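Local coordinates for protein probable endonuclease 4 (Thermotoga maritima, PDB 4HNO) that probably cleaves DNA at abasic sites, hydrolysing the phosphodiester bond with bound metal ions to leave a 3'-hydroxyl and a 5'-terminal sugar phosphate, at residues 31-36 against 70-75; 109-114 against 144-149; 177-182 against 214-219. All blocks are in the same frame, centred on the assembly; numbering follows the deposited sequence. Where two conformers were deposited one is given.

Interaction 1 (31-36 against 70-75). With ZN (zinc ion), chain B.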
ATOM      1  N   SER A  31       5.173  12.087   3.222  1.00 11.93           N
ATOM      2  CA  SER A  31       5.222  10.707   2.770  1.00 11.34           C
ATOM      3  C   SER A  31       4.501  10.663   1.426  1.00 10.95           C
ATOM      4  O   SER A  31       3.703  11.549   1.126  1.00 11.32           O
ATOM      5  CB  SER A  31       4.443   9.824   3.754  1.00 11.64           C
ATOM      6  OG  SER A  31       4.922   9.951   5.086  1.00 12.83           O
ATOM      7  N   PHE A  32       4.724   9.626   0.622  1.00 10.30           N
ATOM      8  CA  PHE A  32       3.960   9.484  -0.608  1.00  9.97           C
ATOM      9  C   PHE A  32       4.024   8.071  -1.135  1.00  9.42           C
ATOM     10  O   PHE A  32       4.927   7.299  -0.776  1.00  9.72           O
ATOM     11  CB  PHE A  32       4.434  10.453  -1.721  1.00 10.44           C
ATOM     12  CG  PHE A  32       5.876  10.286  -2.146  1.00 10.19           C
ATOM     13  CD1 PHE A  32       6.247   9.291  -3.024  1.00 10.49           C
ATOM     14  CD2 PHE A  32       6.838  11.176  -1.712  1.00 10.85           C
ATOM     15  CE1 PHE A  32       7.564   9.175  -3.438  1.00 11.16           C
ATOM     16  CE2 PHE A  32       8.148  11.062  -2.119  1.00 11.67           C
ATOM     17  CZ  PHE A  32       8.509  10.071  -2.986  1.00 11.44           C
ATOM     18  N   GLN A  33       3.070   7.772  -2.011  1.00  9.10           N
ATOM     19  CA  GLN A  33       3.099   6.573  -2.842  1.00  8.87           C
ATOM     20  C   GLN A  33       2.981   7.005  -4.296  1.00  9.12           C
ATOM     21  O   GLN A  33       2.283   7.966  -4.596  1.00 10.03           O
ATOM     22  CB  GLN A  33       1.954   5.635  -2.452  1.00  9.03           C
ATOM     23  CG  GLN A  33       1.869   4.360  -3.281  1.00  9.08           C
ATOM     24  CD  GLN A  33       0.768   3.480  -2.743  1.00  9.07           C
ATOM     25  OE1 GLN A  33       1.012   2.563  -1.966  1.00 10.14           O
ATOM     26  NE2 GLN A  33      -0.448   3.793  -3.149  1.00  9.24           N
ATOM     27  N   ILE A  34       3.663   6.279  -5.172  1.00  8.60           N
ATOM     28  CA  ILE A  34       3.609   6.517  -6.610  1.00  9.07           C
ATOM     29  C   ILE A  34       3.530   5.191  -7.331  1.00  8.59           C
ATOM     30  O   ILE A  34       3.992   4.169  -6.843  1.00  9.67           O
ATOM     31  CB  ILE A  34       4.854   7.280  -7.109  1.00  9.42           C
ATOM     32  CG1 ILE A  34       6.146   6.682  -6.552  1.00 10.24           C
ATOM     33  CG2 ILE A  34       4.759   8.750  -6.711  1.00 10.74           C
ATOM     34  CD1 ILE A  34       7.425   7.122  -7.289  1.00 12.37           C
ATOM     35  N   PHE A  35       2.991   5.201  -8.546  1.00  8.93           N
ATOM     36  CA  PHE A  35       3.215   4.087  -9.468  1.00  8.82           C
ATOM     37  C   PHE A  35       4.658   4.174 -10.002  1.00  8.83           C
ATOM     38  O   PHE A  35       5.254   5.236 -10.015  1.00 10.33           O
ATOM     39  CB  PHE A  35       2.209   4.102 -10.617  1.00  9.94           C
ATOM     40  CG  PHE A  35       0.803   3.713 -10.207  1.00 11.26           C
ATOM     41  CD1 PHE A  35      -0.249   4.569 -10.436  1.00 13.33           C
ATOM     42  CD2 PHE A  35       0.533   2.480  -9.635  1.00 13.04           C
ATOM     43  CE1 PHE A  35      -1.549   4.195 -10.084  1.00 15.40           C
ATOM     44  CE2 PHE A  35      -0.748   2.117  -9.272  1.00 15.30           C
ATOM     45  CZ  PHE A  35      -1.789   2.973  -9.496  1.00 16.11           C
ATOM     46  N   PRO A  36       5.205   3.063 -10.487  1.00  9.17           N
ATOM     47  CA  PRO A  36       6.586   3.071 -10.995  1.00  9.58           C
ATOM     48  C   PRO A  36       6.673   3.388 -12.482  1.00  8.40           C
ATOM     49  O   PRO A  36       7.767   3.511 -13.003  1.00  9.41           O
ATOM     50  CB  PRO A  36       7.079   1.643 -10.697  1.00 10.66           C
ATOM     51  CG  PRO A  36       5.856   0.848 -10.383  1.00 13.40           C
ATOM     52  CD  PRO A  36       4.670   1.700 -10.373  1.00 12.14           C
ATOM     53  N   PHE A  70       6.954   5.176  -1.167  1.00  8.87           N
ATOM     54  CA  PHE A  70       6.531   3.850  -1.571  1.00  8.60           C
ATOM     55  C   PHE A  70       6.137   3.837  -3.039  1.00  8.33           C
ATOM     56  O   PHE A  70       5.551   4.805  -3.527  1.00  9.06           O
ATOM     57  CB  PHE A  70       5.278   3.422  -0.749  1.00  8.88           C
ATOM     58  CG  PHE A  70       5.472   3.515   0.727  1.00  8.73           C
ATOM     59  CD1 PHE A  70       5.220   4.700   1.399  1.00 10.16           C
ATOM     60  CD2 PHE A  70       5.918   2.420   1.463  1.00  9.59           C
ATOM     61  CE1 PHE A  70       5.371   4.792   2.757  1.00 11.07           C
ATOM     62  CE2 PHE A  70       6.082   2.505   2.818  1.00 10.27           C
ATOM     63  CZ  PHE A  70       5.800   3.705   3.466  1.00 11.20           C
ATOM     64  N   CYS A  71       6.359   2.716  -3.715  1.00  8.79           N
ATOM     65  CA  CYS A  71       5.740   2.475  -4.998  1.00  8.47           C
ATOM     66  C   CYS A  71       4.594   1.486  -4.837  1.00  8.18           C
ATOM     67  O   CYS A  71       4.663   0.579  -4.010  1.00  9.75           O
ATOM     68  CB  CYS A  71       6.708   1.924  -6.041  0.74  8.72           C
ATOM     69  SG  CYS A  71       7.735   3.150  -6.875  0.74  9.21           S
ATOM     70  N   HIS A  72       3.548   1.666  -5.623  1.00  8.53           N
ATOM     71  CA  HIS A  72       2.471   0.683  -5.779  1.00  8.36           C
ATOM     72  C   HIS A  72       2.639   0.025  -7.140  1.00  8.52           C
ATOM     73  O   HIS A  72       2.808   0.692  -8.141  1.00  9.96           O
ATOM     74  CB  HIS A  72       1.095   1.349  -5.707  1.00  9.21           C
ATOM     75  CG  HIS A  72      -0.043   0.408  -5.425  1.00  9.05           C
ATOM     76  ND1 HIS A  72      -0.388  -0.647  -6.237  1.00  9.52           N
ATOM     77  CD2 HIS A  72      -0.928   0.390  -4.400  1.00  9.29           C
ATOM     78  CE1 HIS A  72      -1.434  -1.279  -5.708  1.00  9.55           C
ATOM     79  NE2 HIS A  72      -1.790  -0.666  -4.591  1.00  9.35           N
ATOM     80  N   SER A  73       2.599  -1.299  -7.157  1.00  8.98           N
ATOM     81  CA  SER A  73       2.752  -2.111  -8.339  1.00  9.71           C
ATOM     82  C   SER A  73       1.557  -1.916  -9.239  1.00 10.32           C
ATOM     83  O   SER A  73       0.467  -1.552  -8.793  1.00 11.24           O
ATOM     84  CB  SER A  73       2.897  -3.562  -7.876  1.00 10.40           C
ATOM     85  OG  SER A  73       2.987  -4.501  -8.901  1.00 11.26           O
ATOM     86  N   GLY A  74       1.756  -2.164 -10.521  1.00 11.00           N
ATOM     87  CA  GLY A  74       0.722  -1.963 -11.508  1.00 12.11           C
ATOM     88  C   GLY A  74      -0.425  -2.937 -11.421  1.00 12.89           C
ATOM     89  O   GLY A  74      -0.284  -4.097 -11.021  1.00 14.19           O
ATOM     90  N   TYR A  75      -1.543  -2.421 -11.931  0.54 28.64           N
ATOM     91  CA  TYR A  75      -2.858  -3.054 -11.931  0.54 31.40           C
ATOM     92  C   TYR A  75      -2.963  -4.410 -12.652  0.54 30.67           C
ATOM     93  O   TYR A  75      -3.859  -5.200 -12.370  0.54 30.12           O
ATOM     94  CB  TYR A  75      -3.904  -2.038 -12.458  0.54 23.45           C
ATOM     95  CG  TYR A  75      -3.964  -1.708 -13.952  0.54 20.65           C
ATOM     96  CD1 TYR A  75      -5.099  -2.029 -14.688  0.54 20.14           C
ATOM     97  CD2 TYR A  75      -2.942  -1.009 -14.612  0.54 20.05           C
ATOM     98  CE1 TYR A  75      -5.211  -1.714 -16.033  0.54 19.83           C
ATOM     99  CE2 TYR A  75      -3.048  -0.690 -15.974  0.54 19.79           C
ATOM    100  CZ  TYR A  75      -4.183  -1.049 -16.672  0.54 19.47           C
ATOM    101  OH  TYR A  75      -4.302  -0.733 -18.009  0.54 20.07           O
TER
HETATM  102 ZN    ZN B 301      -3.374  -1.249  -3.425  0.94  8.66          ZN
HETATM  103  O   HOH W   1      -4.580   0.142  -2.884  0.88  8.73           O

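Interaction 2 (109-114 against 144-149). With ZN (zinc ion), chain B; MN (manganese (II) ion), chain E.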
ATOM      1  N   LEU A 109       7.893  -1.732  -2.561  1.00  7.61           N
ATOM      2  CA  LEU A 109       6.995  -1.938  -3.693  1.00  7.32           C
ATOM      3  C   LEU A 109       5.790  -2.713  -3.182  1.00  7.44           C
ATOM      4  O   LEU A 109       5.911  -3.875  -2.781  1.00  7.69           O
ATOM      5  CB  LEU A 109       7.708  -2.720  -4.805  1.00  7.83           C
ATOM      6  CG  LEU A 109       6.854  -3.037  -6.034  1.00  8.47           C
ATOM      7  CD1 LEU A 109       6.327  -1.791  -6.717  1.00  9.22           C
ATOM      8  CD2 LEU A 109       7.669  -3.856  -7.008  1.00 10.02           C
ATOM      9  N   ASN A 110       4.642  -2.060  -3.183  1.00  7.59           N
ATOM     10  CA  ASN A 110       3.403  -2.588  -2.626  1.00  7.49           C
ATOM     11  C   ASN A 110       2.582  -3.277  -3.699  1.00  7.57           C
ATOM     12  O   ASN A 110       2.268  -2.661  -4.723  1.00  8.68           O
ATOM     13  CB  ASN A 110       2.626  -1.411  -2.039  1.00  8.11           C
ATOM     14  CG  ASN A 110       1.285  -1.817  -1.480  1.00  8.34           C
ATOM     15  OD1 ASN A 110       1.162  -2.117  -0.304  1.00 10.58           O
ATOM     16  ND2 ASN A 110       0.287  -1.831  -2.322  1.00  8.92           N
ATOM     17  N   ILE A 111       2.187  -4.523  -3.439  1.00  8.02           N
ATOM     18  CA  ILE A 111       1.390  -5.298  -4.373  1.00  8.03           C
ATOM     19  C   ILE A 111       0.122  -5.821  -3.701  1.00  7.91           C
ATOM     20  O   ILE A 111       0.086  -6.108  -2.524  1.00  9.42           O
ATOM     21  CB  ILE A 111       2.204  -6.505  -4.953  1.00  9.24           C
ATOM     22  CG1 ILE A 111       2.408  -7.635  -3.929  1.00 10.10           C
ATOM     23  CG2 ILE A 111       3.539  -6.080  -5.518  1.00 12.93           C
ATOM     24  CD1 ILE A 111       2.860  -8.960  -4.555  1.00 12.21           C
ATOM     25  N   HIS A 112      -0.903  -6.003  -4.509  1.00  8.37           N
ATOM     26  CA  HIS A 112      -2.030  -6.852  -4.136  1.00  8.88           C
ATOM     27  C   HIS A 112      -1.609  -8.296  -4.456  1.00  8.28           C
ATOM     28  O   HIS A 112      -1.091  -8.558  -5.537  1.00  9.89           O
ATOM     29  CB  HIS A 112      -3.266  -6.496  -4.941  1.00  9.24           C
ATOM     30  CG  HIS A 112      -3.743  -5.102  -4.704  1.00  9.69           C
ATOM     31  ND1 HIS A 112      -4.960  -4.643  -5.125  1.00 12.95           N
ATOM     32  CD2 HIS A 112      -3.185  -4.080  -4.024  1.00  9.91           C
ATOM     33  CE1 HIS A 112      -5.100  -3.376  -4.767  1.00 12.41           C
ATOM     34  NE2 HIS A 112      -4.011  -2.989  -4.138  1.00 10.30           N
ATOM     35  N   PRO A 113      -1.809  -9.227  -3.548  1.00  8.24           N
ATOM     36  CA  PRO A 113      -1.312 -10.588  -3.776  1.00  8.67           C
ATOM     37  C   PRO A 113      -1.724 -11.214  -5.094  1.00  8.42           C
ATOM     38  O   PRO A 113      -0.887 -11.847  -5.750  1.00  9.70           O
ATOM     39  CB  PRO A 113      -1.870 -11.353  -2.571  1.00 10.00           C
ATOM     40  CG  PRO A 113      -1.904 -10.310  -1.480  1.00 10.10           C
ATOM     41  CD  PRO A 113      -2.365  -9.064  -2.183  1.00  9.41           C
ATOM     42  N   GLY A 114      -2.981 -11.073  -5.464  1.00  8.84           N
ATOM     43  CA  GLY A 114      -3.463 -11.627  -6.705  1.00  9.94           C
ATOM     44  C   GLY A 114      -4.854 -12.222  -6.561  1.00  8.97           C
ATOM     45  O   GLY A 114      -5.443 -12.259  -5.479  1.00 10.31           O
ATOM     46  N   ILE A 144       9.110  -6.047  -0.834  1.00  7.53           N
ATOM     47  CA  ILE A 144       7.757  -6.121  -1.355  1.00  7.46           C
ATOM     48  C   ILE A 144       6.780  -6.076  -0.193  1.00  7.66           C
ATOM     49  O   ILE A 144       6.923  -6.825   0.782  1.00  8.86           O
ATOM     50  CB  ILE A 144       7.575  -7.369  -2.213  1.00  8.66           C
ATOM     51  CG1 ILE A 144       8.437  -7.197  -3.480  1.00 11.24           C
ATOM     52  CG2 ILE A 144       6.108  -7.575  -2.563  1.00 10.20           C
ATOM     53  CD1 ILE A 144       8.490  -8.358  -4.419  1.00 12.44           C
ATOM     54  N   LEU A 145       5.795  -5.192  -0.295  1.00  7.40           N
ATOM     55  CA  LEU A 145       4.726  -5.096   0.698  1.00  7.46           C
ATOM     56  C   LEU A 145       3.499  -5.802   0.137  1.00  7.43           C
ATOM     57  O   LEU A 145       3.076  -5.518  -0.980  1.00  9.03           O
ATOM     58  CB  LEU A 145       4.384  -3.643   1.008  1.00  7.73           C
ATOM     59  CG  LEU A 145       5.567  -2.793   1.459  1.00  7.94           C
ATOM     60  CD1 LEU A 145       5.127  -1.364   1.739  1.00  8.68           C
ATOM     61  CD2 LEU A 145       6.237  -3.398   2.678  1.00  8.63           C
ATOM     62  N   LEU A 146       2.931  -6.707   0.930  1.00  7.37           N
ATOM     63  CA  LEU A 146       1.663  -7.328   0.599  1.00  7.31           C
ATOM     64  C   LEU A 146       0.560  -6.502   1.240  1.00  7.24           C
ATOM     65  O   LEU A 146       0.569  -6.296   2.458  1.00  7.93           O
ATOM     66  CB  LEU A 146       1.585  -8.747   1.130  1.00  7.91           C
ATOM     67  CG  LEU A 146       2.702  -9.682   0.720  1.00  8.78           C
ATOM     68  CD1 LEU A 146       2.517 -11.038   1.380  1.00 10.02           C
ATOM     69  CD2 LEU A 146       2.796  -9.816  -0.789  1.00 11.72           C
ATOM     70  N   GLU A 147      -0.381  -6.044   0.423  1.00  7.38           N
ATOM     71  CA  GLU A 147      -1.510  -5.248   0.875  1.00  7.57           C
ATOM     72  C   GLU A 147      -2.742  -6.125   1.014  1.00  7.47           C
ATOM     73  O   GLU A 147      -3.038  -6.933   0.143  1.00  7.97           O
ATOM     74  CB  GLU A 147      -1.766  -4.147  -0.140  1.00  7.91           C
ATOM     75  CG  GLU A 147      -2.858  -3.193   0.279  1.00  8.18           C
ATOM     76  CD  GLU A 147      -3.299  -2.239  -0.788  1.00  7.75           C
ATOM     77  OE1 GLU A 147      -4.407  -1.675  -0.644  1.00  8.29           O
ATOM     78  OE2 GLU A 147      -2.533  -2.010  -1.753  1.00  8.65           O
ATOM     79  N   ASN A 148      -3.488  -5.937   2.102  1.00  6.92           N
ATOM     80  CA  ASN A 148      -4.789  -6.593   2.179  1.00  7.40           C
ATOM     81  C   ASN A 148      -5.768  -5.971   1.191  1.00  7.40           C
ATOM     82  O   ASN A 148      -5.687  -4.776   0.868  1.00  8.04           O
ATOM     83  CB  ASN A 148      -5.361  -6.560   3.591  1.00  7.76           C
ATOM     84  CG  ASN A 148      -5.653  -5.155   4.053  1.00  7.67           C
ATOM     85  OD1 ASN A 148      -4.744  -4.333   4.095  1.00  8.10           O
ATOM     86  ND2 ASN A 148      -6.898  -4.871   4.426  1.00  8.18           N
ATOM     87  N   VAL A 149      -6.701  -6.797   0.723  1.00  7.74           N
ATOM     88  CA  VAL A 149      -7.619  -6.462  -0.342  1.00  7.42           C
ATOM     89  C   VAL A 149      -9.044  -6.810   0.096  1.00  7.52           C
ATOM     90  O   VAL A 149      -9.286  -7.347   1.172  1.00  8.42           O
ATOM     91  CB  VAL A 149      -7.235  -7.162  -1.659  1.00  7.91           C
ATOM     92  CG1 VAL A 149      -5.888  -6.641  -2.147  1.00  9.10           C
ATOM     93  CG2 VAL A 149      -7.233  -8.671  -1.508  1.00  8.65           C
TER
HETATM   94 ZN    ZN B 301      -3.374  -1.249  -3.425  0.94  8.66          ZN
HETATM   95 MN    MN E 304      -4.780   0.415  -0.963  0.75 11.03          MN
HETATM   96  O   HOH W   1      -4.580   0.142  -2.884  0.88  8.73           O

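Interaction 3 (177-182 against 214-219). With MN (manganese (II) ion), chain E.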
ATOM      1  N   ALA A 177       6.955  -7.513   3.550  1.00  7.96           N
ATOM      2  CA  ALA A 177       6.318  -6.876   4.694  1.00  8.08           C
ATOM      3  C   ALA A 177       4.874  -6.543   4.299  1.00  7.67           C
ATOM      4  O   ALA A 177       4.379  -7.112   3.323  1.00  8.10           O
ATOM      5  CB  ALA A 177       7.148  -5.705   5.217  1.00  8.74           C
ATOM      6  N   ILE A 178       4.194  -5.701   5.065  1.00  7.97           N
ATOM      7  CA  ILE A 178       2.754  -5.582   4.987  1.00  8.21           C
ATOM      8  C   ILE A 178       2.320  -4.125   4.888  1.00  7.77           C
ATOM      9  O   ILE A 178       2.867  -3.236   5.548  1.00  8.66           O
ATOM     10  CB  ILE A 178       2.131  -6.251   6.252  1.00  9.82           C
ATOM     11  CG1 ILE A 178       2.557  -7.716   6.400  1.00 10.27           C
ATOM     12  CG2 ILE A 178       0.619  -6.087   6.314  1.00 10.72           C
ATOM     13  CD1 ILE A 178       2.062  -8.613   5.312  1.00 10.97           C
ATOM     14  N   THR A 179       1.268  -3.918   4.098  1.00  7.58           N
ATOM     15  CA  THR A 179       0.496  -2.678   4.054  1.00  7.81           C
ATOM     16  C   THR A 179      -0.930  -2.993   4.486  1.00  7.82           C
ATOM     17  O   THR A 179      -1.523  -3.947   3.988  1.00  8.17           O
ATOM     18  CB  THR A 179       0.465  -2.117   2.645  1.00  7.72           C
ATOM     19  OG1 THR A 179       1.801  -1.747   2.302  1.00  8.53           O
ATOM     20  CG2 THR A 179      -0.470  -0.917   2.507  1.00  8.61           C
ATOM     21  N   TYR A 180      -1.464  -2.162   5.376  1.00  7.81           N
ATOM     22  CA  TYR A 180      -2.855  -2.313   5.788  1.00  7.67           C
ATOM     23  C   TYR A 180      -3.691  -1.200   5.167  1.00  7.75           C
ATOM     24  O   TYR A 180      -3.443  -0.015   5.420  1.00  8.32           O
ATOM     25  CB  TYR A 180      -2.993  -2.258   7.325  1.00  8.26           C
ATOM     26  CG  TYR A 180      -4.427  -2.477   7.713  1.00  8.32           C
ATOM     27  CD1 TYR A 180      -4.995  -3.739   7.619  1.00  8.50           C
ATOM     28  CD2 TYR A 180      -5.246  -1.427   8.117  1.00  8.49           C
ATOM     29  CE1 TYR A 180      -6.320  -3.961   7.906  1.00  8.97           C
ATOM     30  CE2 TYR A 180      -6.583  -1.648   8.437  1.00  8.73           C
ATOM     31  CZ  TYR A 180      -7.110  -2.920   8.308  1.00  8.86           C
ATOM     32  OH  TYR A 180      -8.429  -3.177   8.587  1.00  9.91           O
ATOM     33  N   ASP A 181      -4.669  -1.578   4.342  1.00  7.37           N
ATOM     34  CA  ASP A 181      -5.595  -0.644   3.723  1.00  7.77           C
ATOM     35  C   ASP A 181      -6.900  -0.657   4.533  1.00  7.81           C
ATOM     36  O   ASP A 181      -7.550  -1.697   4.684  1.00  8.05           O
ATOM     37  CB  ASP A 181      -5.830  -1.037   2.262  1.00  7.70           C
ATOM     38  CG  ASP A 181      -6.712  -0.068   1.506  1.00  7.54           C
ATOM     39  OD1 ASP A 181      -6.305   0.395   0.406  1.00  8.03           O
ATOM     40  OD2 ASP A 181      -7.817   0.251   2.004  1.00  8.36           O
ATOM     41  N   THR A 182      -7.239   0.497   5.091  1.00  7.86           N
ATOM     42  CA  THR A 182      -8.388   0.579   5.982  1.00  7.95           C
ATOM     43  C   THR A 182      -9.716   0.313   5.280  1.00  8.19           C
ATOM     44  O   THR A 182     -10.639  -0.189   5.922  1.00  8.69           O
ATOM     45  CB  THR A 182      -8.429   1.937   6.700  1.00  8.43           C
ATOM     46  OG1 THR A 182      -8.505   3.007   5.776  1.00  8.81           O
ATOM     47  CG2 THR A 182      -7.215   2.147   7.568  1.00  9.35           C
ATOM     48  N   LEU A 214       4.634  -3.927   9.636  1.00  9.54           N
ATOM     49  CA  LEU A 214       3.626  -3.016   9.127  1.00  9.69           C
ATOM     50  C   LEU A 214       4.318  -1.736   8.675  1.00  9.58           C
ATOM     51  O   LEU A 214       4.718  -0.906   9.494  1.00 11.10           O
ATOM     52  CB  LEU A 214       2.562  -2.723  10.195  1.00 10.46           C
ATOM     53  CG  LEU A 214       1.477  -1.749   9.757  1.00 11.37           C
ATOM     54  CD1 LEU A 214       0.684  -2.281   8.570  1.00 11.78           C
ATOM     55  CD2 LEU A 214       0.561  -1.432  10.934  1.00 12.80           C
ATOM     56  N   LYS A 215       4.484  -1.585   7.362  1.00  9.04           N
ATOM     57  CA  LYS A 215       5.281  -0.494   6.812  1.00  9.25           C
ATOM     58  C   LYS A 215       4.483   0.684   6.288  1.00  9.14           C
ATOM     59  O   LYS A 215       5.018   1.782   6.157  1.00  9.76           O
ATOM     60  CB  LYS A 215       6.181  -1.013   5.687  1.00  9.70           C
ATOM     61  CG  LYS A 215       7.204  -2.048   6.122  1.00 10.00           C
ATOM     62  CD  LYS A 215       8.176  -1.525   7.154  1.00 12.49           C
ATOM     63  CE  LYS A 215       9.176  -2.594   7.516  1.00 13.44           C
ATOM     64  NZ  LYS A 215      10.094  -2.149   8.599  1.00 16.44           N
ATOM     65  N   MET A 216       3.212   0.468   5.978  1.00  8.78           N
ATOM     66  CA  MET A 216       2.375   1.504   5.394  1.00  8.85           C
ATOM     67  C   MET A 216       0.931   1.202   5.760  1.00  8.60           C
ATOM     68  O   MET A 216       0.532   0.036   5.799  1.00  8.49           O
ATOM     69  CB  MET A 216       2.538   1.540   3.874  1.00  8.97           C
ATOM     70  CG  MET A 216       1.576   2.492   3.157  1.00  8.92           C
ATOM     71  SD  MET A 216       2.038   2.909   1.456  1.00  8.79           S
ATOM     72  CE  MET A 216       2.403   1.299   0.741  1.00  9.02           C
ATOM     73  N   ILE A 217       0.163   2.259   5.982  1.00  8.67           N
ATOM     74  CA  ILE A 217      -1.293   2.189   6.047  1.00  8.52           C
ATOM     75  C   ILE A 217      -1.828   2.979   4.870  1.00  8.88           C
ATOM     76  O   ILE A 217      -1.417   4.116   4.634  1.00 10.13           O
ATOM     77  CB  ILE A 217      -1.799   2.751   7.381  1.00  9.44           C
ATOM     78  CG1 ILE A 217      -1.413   1.796   8.510  1.00 10.89           C
ATOM     79  CG2 ILE A 217      -3.319   2.982   7.342  1.00 10.60           C
ATOM     80  CD1 ILE A 217      -1.514   2.402   9.887  1.00 11.46           C
ATOM     81  N   HIS A 218      -2.741   2.357   4.116  1.00  8.10           N
ATOM     82  CA  HIS A 218      -3.514   3.083   3.131  1.00  8.31           C
ATOM     83  C   HIS A 218      -4.758   3.588   3.850  1.00  8.30           C
ATOM     84  O   HIS A 218      -5.595   2.798   4.310  1.00  8.75           O
ATOM     85  CB  HIS A 218      -3.900   2.222   1.945  1.00  8.18           C
ATOM     86  CG  HIS A 218      -2.763   1.893   1.046  1.00  7.97           C
ATOM     87  ND1 HIS A 218      -2.868   0.919   0.077  1.00  8.28           N
ATOM     88  CD2 HIS A 218      -1.533   2.449   0.937  1.00  8.51           C
ATOM     89  CE1 HIS A 218      -1.728   0.904  -0.586  1.00  8.58           C
ATOM     90  NE2 HIS A 218      -0.902   1.816  -0.086  1.00  8.24           N
ATOM     91  N   LEU A 219      -4.829   4.900   3.991  1.00  8.85           N
ATOM     92  CA  LEU A 219      -5.837   5.565   4.795  1.00  9.25           C
ATOM     93  C   LEU A 219      -6.970   5.984   3.871  1.00  9.26           C
ATOM     94  O   LEU A 219      -6.919   7.006   3.195  1.00 10.58           O
ATOM     95  CB  LEU A 219      -5.218   6.766   5.514  1.00  9.82           C
ATOM     96  CG  LEU A 219      -6.071   7.232   6.685  1.00 11.17           C
ATOM     97  CD1 LEU A 219      -5.907   6.290   7.885  1.00 12.35           C
ATOM     98  CD2 LEU A 219      -5.745   8.669   7.060  1.00 13.06           C
TER
HETATM   99 MN    MN E 304      -4.780   0.415  -0.963  0.75 11.03          MN
HETATM  100  O   HOH W   1      -4.580   0.142  -2.884  0.88  8.73           O

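Interaction 1 (31-36 against 70-75)
Gln33 and His72 meet where two parallel strands of the TIM barrel turn side chains into its interior. The Gln33 chain is extended, with CG anti to the backbone N (chi1 179°), and its amide comes up at the edge of the imidazole, NE2 lying 3.7 Å from His72 CD2. The two planes are almost perpendicular, 88° apart, and no hydrogen bond joins them. The amide is held from elsewhere: OE1 bonds to His218, and NE2 to His10 and Glu263. The His72 ring is fixed at both nitrogens: His72 ND1 donates to Ser73 O at 2.8 Å, in the ring plane and on a lone pair, while its NE2 binds zinc at 2.0 Å. On the other face of the sheet, Ile34 CG1 lies between the backbone N and the carbonyl carbon (chi1 47°) and meets Cys71 SG at 3.9 Å. The Phe35 ring approaches His72 obliquely and turns its edge to the backbone, CD2 standing 3.3 Å from His72 O. Pro36 CD reaches His72 O at 3.1 Å. This buried carbonyl, approached across the contact by these C-H groups, has no hydrogen-bond partner in the model. Three backbone bonds join the strands. The chemistry implies a division of labour: His72 is a metal ligand oriented by its own chain, whereas Gln33, bonded to two ligands of the neighbouring metal, probably acts as a second-shell residue that orients them.

Interaction 2 (109-114 against 144-149)
Glu147 OE2 is gripped by zinc at 2.0 Å and by the amide of Asn110, whose ND2 donates to it at 2.9 Å. That hydrogen bond is fairly straight (159°) and arrives on the anti side of the carboxylate, tilted modestly out of its plane. The glutamate reaches this point because CG is anti to the backbone N (chi1 -176°) and the chain stays extended beyond it. The other oxygen, OE1, binds manganese, at a site that also holds zinc in this crystal, so the carboxylate bridges two metals; water 1 does the same. Asn110 OD1 is hydrogen-bonded to Thr179, which together with the ND2 bond fixes the flip of the amide, consistent with a second-shell role in orienting the ligand. The two strands and helix 121-136 form a beta-alpha-beta unit of the TIM barrel, with Asn110 and Leu145 facing the interior and Leu109, Ile111, Ile144 and Leu146 turned to the surrounding helices. On this outer side Ile111 CG1 touches Leu146 CD2 at 3.8 Å, the two side chains running alongside each other. The same Ile111 CG1 also meets Ile144 CG2 at 3.9 Å. Past the strand ends, His112 NE2 completes the protein's hold on the zinc together with Glu147 and His72, its ring nearly perpendicular (88°) to the carboxylate. A CH-pi contact covers one face: Val149 CG1 sits 3.9 Å from the centroid of the His112 ring, shifted toward the rim. Pro113 CD lies 3.2 Å from Glu147 O, a buried carbonyl without a hydrogen-bond partner in the model.

Interaction 3 (177-182 against 214-219)
Ile178 O takes the amide of Lys215 at 2.9 Å and leaves that of Met216 buried without a partner, the mark of a beta bulge: one extra residue in the second strand shifts the pairing from Ile178-Leu214 to Tyr180-Ile217. Beyond the bulge, the His218 ring lies beneath the methyl of Thr179. Thr179 CG2, anti to the backbone N, sits 3.7 Å from the centroid of the His218 ring and only 3° off the ring normal, a CH-pi contact over the centre. At the ring's edge, in its plane, is Asp181 OD1, 3.4 Å from His218 CB, with carboxylate and ring planes 87° apart. These two residues share the manganese, which Asp181 OD1 binds at 2.0 Å and His218 ND1 at 2.2 Å. The far nitrogen, NE2, bonds to Gln33, so the ligand is held at both ends. Asp181 OD2 meanwhile caps helix 182-187 by accepting from His184 N, tying metal site to helix start. Thr182 N, already in the helix, still donates to His218 O. The pair is flanked by strand 143-147 beside 177-182 and strand 260-262 beside 214-219, while Phe249 of helix 242-250 packs on Thr182 and Leu219.

In the fold
The three contacts join six successive strands of one TIM barrel, and strands 69-72 with 108-115 and 143-147 with 176-181 pair directly between them. All are buried; interaction 1 alone has an exposed participant, Phe35. Their interiors converge on one metal cluster, water 1 being common to all three, but the contributions differ. Interaction 1 supplies a single zinc ligand and a polar second shell, interaction 2 links zinc to manganese through a bridging carboxylate, and interaction 3 gives two manganese ligands. Side-chain bonds tie interaction 3 to both others, among them Asn148 to the backbone N of Asp181. The outward faces are mainly apolar; helix 84-104 covers parts of interactions 1 and 2, and helix 242-250 packs on interaction 3.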